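Local coordinates for Lmo0131 protein (Listeria monocytogenes, PDB 4Q6J) that adopts the EAL-domain TIM-barrel fold and may act as a phosphodiesterase specific for cyclic di-GMP, at residues B[28-33]-B[229-234]; B[76-81]-B[110-115]. All blocks are in the same frame, centred on the assembly; numbering follows the deposited sequence.

In the fold
From the N terminus, helix 8-16 leads into strand 20-29, whose end and following turn form the first half of contact 1. The chain then passes through strand 35-45 and helix 66-83, which supplies residues 76-81 of contact 2. After strand 89-95, helix 102-115 returns beside helix 66-83 and closes that short loop of 28 residues. The remaining strands and helices follow before strand 230-231 comes back to strand 20-29, so contact 2 is nested inside the much longer loop closed by contact 1. Contact 1 closes the barrel between strands 20-29 and 230-231, contact 2 joins two outer helices; their centres lie about 26 Å apart and they do not touch.

Contact 1. Residues B[28-33]-B[229-234]; sequences VDAKTN and DYFQGY. With EDO (1,2-ethanediol), chain R; EDO (1,2-ethanediol), chain L.
Asp229 meets Ala30 through its backbone: Ala30 N donates to Asp229 O at 2.9 Å. The carboxylate is engaged elsewhere, Asp229 OD2 accepting from His203 and from the backbone of Val209. Tyr230 pairs with Asp29 as an antiparallel non-hydrogen-bonded pair. Its ring lies on the same sheet face as the Asp29 carboxylate, the two planes 79° apart and Asp29 OD2 4.0 Å from Tyr230 CE1, while Val28 O sits at the ring edge. Tyr230 CA also makes a CA-H...O contact with Val28 O at 3.2 Å. At Phe231 the pairing becomes hydrogen-bonded: Phe231 N gives to Val28 O (2.8 Å) and Val28 N to Phe231 O (2.9 Å). On the opposite sheet face, Phe231 CG stands anti to the carbonyl carbon (chi1 -60°), and the far part of the ring reaches Ala30, with Phe231 CZ 3.4 Å from Ala30 CB. Helix 217-225 packs on this ring through Val220, Leu223 and Arg224. Beyond the strand, Asp29 OD1 accepts from Lys31 N (an Asx turn) and from Thr32 N at 3.1 Å (an Asx motif). Strand 230-231, parallel to strand 208-211, meets strand 20-29 antiparallel, closing the barrel as in EAL domains. Three backbone bonds thus fix the strand register, while the Asp29 carboxylate secures the turn that leaves the strand.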
loop_
_atom_site.group_PDB
_atom_site.type_symbol
_atom_site.label_atom_id
_atom_site.label_comp_id
_atom_site.label_asym_id
_atom_site.label_seq_id
_atom_site.Cartn_x
_atom_site.Cartn_y
_atom_site.Cartn_z
ATOM N N VAL B 28 -20.575 -7.129 -24.543
ATOM C CA VAL B 28 -21.237 -6.921 -25.816
ATOM C C VAL B 28 -20.237 -6.322 -26.799
ATOM O O VAL B 28 -19.462 -5.452 -26.444
ATOM C CB VAL B 28 -22.439 -5.959 -25.619
ATOM C CG1 VAL B 28 -22.912 -5.407 -26.886
ATOM C CG2 VAL B 28 -23.578 -6.661 -24.864
ATOM N N ASP B 29 -20.257 -6.779 -28.038
ATOM C CA ASP B 29 -19.461 -6.151 -29.083
ATOM C C ASP B 29 -19.934 -4.699 -29.335
ATOM O O ASP B 29 -21.122 -4.468 -29.480
ATOM C CB ASP B 29 -19.558 -6.993 -30.360
ATOM C CG ASP B 29 -18.603 -6.526 -31.452
ATOM O OD1 ASP B 29 -18.980 -5.634 -32.226
ATOM O OD2 ASP B 29 -17.480 -7.061 -31.541
ATOM N N ALA B 30 -19.023 -3.728 -29.373
ATOM C CA ALA B 30 -19.405 -2.314 -29.532
ATOM C C ALA B 30 -20.119 -1.990 -30.852
ATOM O O ALA B 30 -20.966 -1.084 -30.912
ATOM C CB ALA B 30 -18.191 -1.396 -29.340
ATOM N N LYS B 31 -19.773 -2.741 -31.881
ATOM C CA LYS B 31 -20.342 -2.525 -33.199
ATOM C C LYS B 31 -21.689 -3.201 -33.365
ATOM O O LYS B 31 -22.695 -2.526 -33.469
ATOM C CB LYS B 31 -19.400 -3.136 -34.235
ATOM C CG LYS B 31 -18.214 -2.287 -34.683
ATOM C CD LYS B 31 -17.248 -1.983 -33.556
ATOM C CE LYS B 31 -15.936 -2.741 -33.694
ATOM N NZ LYS B 31 -15.286 -2.543 -35.012
ATOM N N THR B 32 -21.688 -4.529 -33.294
ATOM C CA THR B 32 -22.849 -5.366 -33.584
ATOM C C THR B 32 -23.817 -5.449 -32.421
ATOM O O THR B 32 -24.885 -6.032 -32.548
ATOM C CB THR B 32 -22.451 -6.821 -33.940
ATOM O OG1 THR B 32 -22.069 -7.518 -32.753
ATOM C CG2 THR B 32 -21.308 -6.861 -34.925
ATOM N N ASN B 33 -23.428 -4.880 -31.287
ATOM C CA ASN B 33 -24.187 -4.951 -30.040
ATOM C C ASN B 33 -24.621 -6.387 -29.627
ATOM O O ASN B 33 -25.587 -6.588 -28.897
ATOM C CB ASN B 33 -25.347 -3.925 -30.031
ATOM C CG ASN B 33 -25.130 -2.759 -29.030
ATOM O OD1 ASN B 33 -26.042 -2.330 -28.305
ATOM N ND2 ASN B 33 -23.910 -2.255 -28.997
ATOM N N ASP B 229 -13.660 -1.853 -28.120
ATOM C CA ASP B 229 -14.153 -3.063 -28.756
ATOM C C ASP B 229 -15.405 -3.675 -28.096
ATOM O O ASP B 229 -16.258 -4.196 -28.781
ATOM C CB ASP B 229 -13.061 -4.110 -28.739
ATOM C CG ASP B 229 -11.804 -3.639 -29.390
ATOM O OD1 ASP B 229 -11.717 -3.830 -30.603
ATOM O OD2 ASP B 229 -10.915 -3.074 -28.696
ATOM N N TYR B 230 -15.476 -3.635 -26.761
ATOM C CA TYR B 230 -16.499 -4.368 -26.008
ATOM C C TYR B 230 -17.008 -3.543 -24.867
ATOM O O TYR B 230 -16.262 -2.762 -24.293
ATOM C CB TYR B 230 -15.955 -5.661 -25.410
ATOM C CG TYR B 230 -15.279 -6.562 -26.417
ATOM C CD1 TYR B 230 -16.014 -7.238 -27.375
ATOM C CD2 TYR B 230 -13.907 -6.748 -26.398
ATOM C CE1 TYR B 230 -15.400 -8.057 -28.300
ATOM C CE2 TYR B 230 -13.281 -7.579 -27.309
ATOM C CZ TYR B 230 -14.033 -8.230 -28.257
ATOM O OH TYR B 230 -13.414 -9.050 -29.152
ATOM N N PHE B 231 -18.273 -3.754 -24.525
ATOM C CA PHE B 231 -18.921 -3.040 -23.430
ATOM C C PHE B 231 -19.418 -3.999 -22.349
ATOM O O PHE B 231 -19.825 -5.123 -22.633
ATOM C CB PHE B 231 -20.145 -2.266 -23.937
ATOM C CG PHE B 231 -19.848 -1.227 -25.002
ATOM C CD1 PHE B 231 -18.725 -0.412 -24.917
ATOM C CD2 PHE B 231 -20.704 -1.070 -26.083
ATOM C CE1 PHE B 231 -18.475 0.545 -25.887
ATOM C CE2 PHE B 231 -20.442 -0.124 -27.046
ATOM C CZ PHE B 231 -19.333 0.674 -26.947
ATOM N N GLN B 232 -19.449 -3.505 -21.121
ATOM C CA GLN B 232 -20.023 -4.209 -20.009
ATOM C C GLN B 232 -20.607 -3.146 -19.044
ATOM O O GLN B 232 -20.018 -2.111 -18.827
ATOM C CB GLN B 232 -18.908 -5.026 -19.350
ATOM C CG GLN B 232 -19.286 -5.874 -18.214
ATOM C CD GLN B 232 -18.098 -6.635 -17.701
ATOM O OE1 GLN B 232 -17.096 -6.764 -18.378
ATOM N NE2 GLN B 232 -18.204 -7.139 -16.507
ATOM N N GLY B 233 -21.782 -3.392 -18.503
ATOM C CA GLY B 233 -22.308 -2.487 -17.512
ATOM C C GLY B 233 -23.802 -2.595 -17.427
ATOM O O GLY B 233 -24.413 -3.301 -18.216
ATOM N N TYR B 234 -24.379 -1.860 -16.486
ATOM C CA TYR B 234 -25.808 -1.909 -16.201
ATOM C C TYR B 234 -26.703 -1.713 -17.438
ATOM O O TYR B 234 -27.790 -2.295 -17.540
ATOM C CB TYR B 234 -26.169 -0.891 -15.097
ATOM C CG TYR B 234 -27.348 -1.325 -14.280
ATOM C CD1 TYR B 234 -27.196 -2.227 -13.232
ATOM C CD2 TYR B 234 -28.627 -0.864 -14.574
ATOM C CE1 TYR B 234 -28.286 -2.641 -12.494
ATOM C CE2 TYR B 234 -29.727 -1.273 -13.834
ATOM C CZ TYR B 234 -29.553 -2.160 -12.801
ATOM O OH TYR B 234 -30.653 -2.563 -12.061
HETATM C C1 EDO R . -29.586 -4.210 -15.887
HETATM O O1 EDO R . -30.002 -5.234 -14.986
HETATM C C2 EDO R . -30.818 -3.808 -16.675
HETATM O O2 EDO R . -30.494 -2.841 -17.675
HETATM C C1 EDO L . -22.417 -0.973 -13.465
HETATM O O1 EDO L . -22.640 -0.480 -14.788
HETATM C C2 EDO L . -21.634 -2.266 -13.477
HETATM O O2 EDO L . -22.380 -3.309 -14.098
#

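Contact 2. Residues B[76-81]-B[110-115]; sequences TAIKQI and DYVKEH. With EDO (1,2-ethanediol), chain O.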
loop_
_atom_site.group_PDB
_atom_site.type_symbol
_atom_site.label_atom_id
_atom_site.label_comp_id
_atom_site.label_asym_id
_atom_site.label_seq_id
_atom_site.Cartn_x
_atom_site.Cartn_y
_atom_site.Cartn_z
ATOM N N THR B 76 -16.495 -24.329 -12.193
ATOM C CA THR B 76 -17.810 -23.885 -12.594
ATOM C C THR B 76 -17.748 -23.212 -13.963
ATOM O O THR B 76 -18.589 -23.470 -14.818
ATOM C CB THR B 76 -18.363 -22.890 -11.587
ATOM O OG1 THR B 76 -18.343 -23.504 -10.320
ATOM C CG2 THR B 76 -19.773 -22.495 -11.923
ATOM N N ALA B 77 -16.743 -22.368 -14.174
ATOM C CA ALA B 77 -16.608 -21.663 -15.451
ATOM C C ALA B 77 -16.330 -22.641 -16.590
ATOM O O ALA B 77 -16.905 -22.536 -17.665
ATOM C CB ALA B 77 -15.520 -20.611 -15.394
ATOM N N ILE B 78 -15.447 -23.592 -16.353
ATOM C CA ILE B 78 -15.109 -24.552 -17.389
ATOM C C ILE B 78 -16.327 -25.381 -17.810
ATOM O O ILE B 78 -16.566 -25.605 -18.989
ATOM C CB ILE B 78 -13.946 -25.431 -16.927
ATOM C CG1 ILE B 78 -12.666 -24.598 -16.981
ATOM C CG2 ILE B 78 -13.863 -26.698 -17.753
ATOM C CD1 ILE B 78 -11.480 -25.227 -16.337
ATOM N N LYS B 79 -17.111 -25.824 -16.839
ATOM C CA LYS B 79 -18.325 -26.551 -17.152
ATOM C C LYS B 79 -19.266 -25.688 -17.990
ATOM O O LYS B 79 -19.830 -26.133 -18.984
ATOM C CB LYS B 79 -19.006 -26.968 -15.855
ATOM C CG LYS B 79 -18.279 -28.064 -15.119
ATOM C CD LYS B 79 -18.678 -28.067 -13.641
ATOM C CE LYS B 79 -18.217 -29.307 -12.899
ATOM N NZ LYS B 79 -16.931 -29.796 -13.427
ATOM N N GLN B 80 -19.432 -24.441 -17.576
ATOM C CA GLN B 80 -20.318 -23.518 -18.273
ATOM C C GLN B 80 -19.914 -23.214 -19.733
ATOM O O GLN B 80 -20.771 -23.086 -20.610
ATOM C CB GLN B 80 -20.420 -22.226 -17.495
ATOM C CG GLN B 80 -21.569 -21.336 -17.950
ATOM C CD GLN B 80 -22.898 -22.063 -17.989
ATOM O OE1 GLN B 80 -23.363 -22.489 -19.041
ATOM N NE2 GLN B 80 -23.513 -22.207 -16.831
ATOM N N ILE B 81 -18.618 -23.069 -19.978
ATOM C CA ILE B 81 -18.097 -22.833 -21.315
ATOM C C ILE B 81 -18.383 -24.060 -22.154
ATOM O O ILE B 81 -18.851 -23.940 -23.288
ATOM C CB ILE B 81 -16.596 -22.592 -21.267
ATOM C CG1 ILE B 81 -16.292 -21.264 -20.594
ATOM C CG2 ILE B 81 -16.003 -22.606 -22.653
ATOM C CD1 ILE B 81 -14.824 -21.135 -20.224
ATOM N N ASP B 110 -3.205 -27.788 -16.018
ATOM C CA ASP B 110 -3.521 -29.205 -16.081
ATOM C C ASP B 110 -5.011 -29.445 -16.058
ATOM O O ASP B 110 -5.532 -30.262 -16.820
ATOM C CB ASP B 110 -2.932 -29.905 -14.881
ATOM C CG ASP B 110 -1.462 -30.072 -14.987
ATOM O OD1 ASP B 110 -0.854 -29.549 -15.945
ATOM O OD2 ASP B 110 -0.909 -30.730 -14.094
ATOM N N TYR B 111 -5.691 -28.760 -15.154
ATOM C CA TYR B 111 -7.131 -28.846 -15.089
ATOM C C TYR B 111 -7.796 -28.346 -16.399
ATOM O O TYR B 111 -8.731 -28.954 -16.906
ATOM C CB TYR B 111 -7.668 -28.095 -13.866
ATOM C CG TYR B 111 -9.126 -28.376 -13.655
ATOM C CD1 TYR B 111 -10.091 -27.649 -14.325
ATOM C CD2 TYR B 111 -9.533 -29.397 -12.824
ATOM C CE1 TYR B 111 -11.410 -27.916 -14.172
ATOM C CE2 TYR B 111 -10.855 -29.679 -12.653
ATOM C CZ TYR B 111 -11.797 -28.944 -13.340
ATOM O OH TYR B 111 -13.127 -29.217 -13.181
ATOM N N VAL B 112 -7.307 -27.239 -16.930
ATOM C CA VAL B 112 -7.778 -26.745 -18.225
ATOM C C VAL B 112 -7.552 -27.759 -19.355
ATOM O O VAL B 112 -8.460 -28.108 -20.086
ATOM C CB VAL B 112 -7.132 -25.374 -18.583
ATOM C CG1 VAL B 112 -7.429 -25.002 -20.018
ATOM C CG2 VAL B 112 -7.652 -24.302 -17.641
ATOM N N LYS B 113 -6.349 -28.288 -19.466
ATOM C CA LYS B 113 -6.037 -29.203 -20.554
ATOM C C LYS B 113 -6.943 -30.428 -20.489
ATOM O O LYS B 113 -7.403 -30.932 -21.490
ATOM C CB LYS B 113 -4.566 -29.607 -20.474
ATOM C CG LYS B 113 -4.105 -30.542 -21.577
ATOM C CD LYS B 113 -2.618 -30.810 -21.504
ATOM C CE LYS B 113 -2.084 -31.118 -22.888
ATOM N NZ LYS B 113 -0.610 -31.214 -22.908
ATOM N N GLU B 114 -7.154 -30.964 -19.295
ATOM C CA GLU B 114 -8.015 -32.123 -19.080
ATOM C C GLU B 114 -9.511 -31.899 -19.301
ATOM O O GLU B 114 -10.221 -32.782 -19.735
ATOM C CB GLU B 114 -7.755 -32.714 -17.689
ATOM C CG GLU B 114 -8.691 -33.842 -17.310
ATOM C CD GLU B 114 -8.485 -34.342 -15.896
ATOM O OE1 GLU B 114 -8.052 -33.565 -15.026
ATOM O OE2 GLU B 114 -8.784 -35.518 -15.638
ATOM N N HIS B 115 -9.998 -30.727 -18.917
ATOM C CA HIS B 115 -11.442 -30.521 -18.792
ATOM C C HIS B 115 -12.093 -29.554 -19.791
ATOM O O HIS B 115 -13.270 -29.692 -20.096
ATOM C CB HIS B 115 -11.768 -30.002 -17.375
ATOM C CG HIS B 115 -11.383 -30.940 -16.274
ATOM N ND1 HIS B 115 -12.288 -31.774 -15.661
ATOM C CD2 HIS B 115 -10.193 -31.157 -15.659
ATOM C CE1 HIS B 115 -11.672 -32.480 -14.729
ATOM N NE2 HIS B 115 -10.400 -32.128 -14.712
HETATM C C1 EDO O . -7.209 -32.810 -12.429
HETATM O O1 EDO O . -8.518 -33.123 -12.883
HETATM C C2 EDO O . -6.716 -31.559 -13.135
HETATM O O2 EDO O . -5.698 -31.882 -14.040
HETATM O O HOH W 1 -14.749 -28.115 -14.774
#
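Ile78 and His115 mark the closest backbone approach of two helices running in nearly the same direction: their CA atoms are 7.1 Å apart, and the axes cross at -25° with a closest separation of 11.0 Å. At that spacing side chains make the contact. Ile78 points toward helix 102-115 and gives up the largest area of any residue here. Its CG1 is anti to the carbonyl carbon (chi1 -74°), and CD1 at the end of that branch meets the edge of the Tyr111 ring, near its plane, with Ile78 CD1 3.4 Å from Tyr111 CD1. The same methyl lies 4.1 Å from Val112 CG2. The other branch reaches the helix end, where Ile78 CG2 is 3.9 Å from His115 CB. The Tyr111 ring is set by CG lying anti to the backbone N (chi1 -170°), and one of its faces is covered by the imidazole of His115, with His115 CD2 over the centre of the Tyr111 ring. The Lys79 and Tyr111 side chains cross at about a right angle. Lys79 NZ and Tyr111 OH are 3.9 Å apart and share a water, which accepts from Lys79 NZ at 3.1 Å, so the polar margin is bridged beside the apolar one. His115 O is taken by Asn82 ND2, a further tie between the helices, while Leu116 just beyond packs on Ile78 and Ile81. Ala77 and Ile81 rest on strand 89-95, which lies between the two helices in the chain. These two long helices, flanking strand 89-95 in sequence, pack nearly parallel outside the parallel strands, as in the TIM-barrel fold of EAL domains.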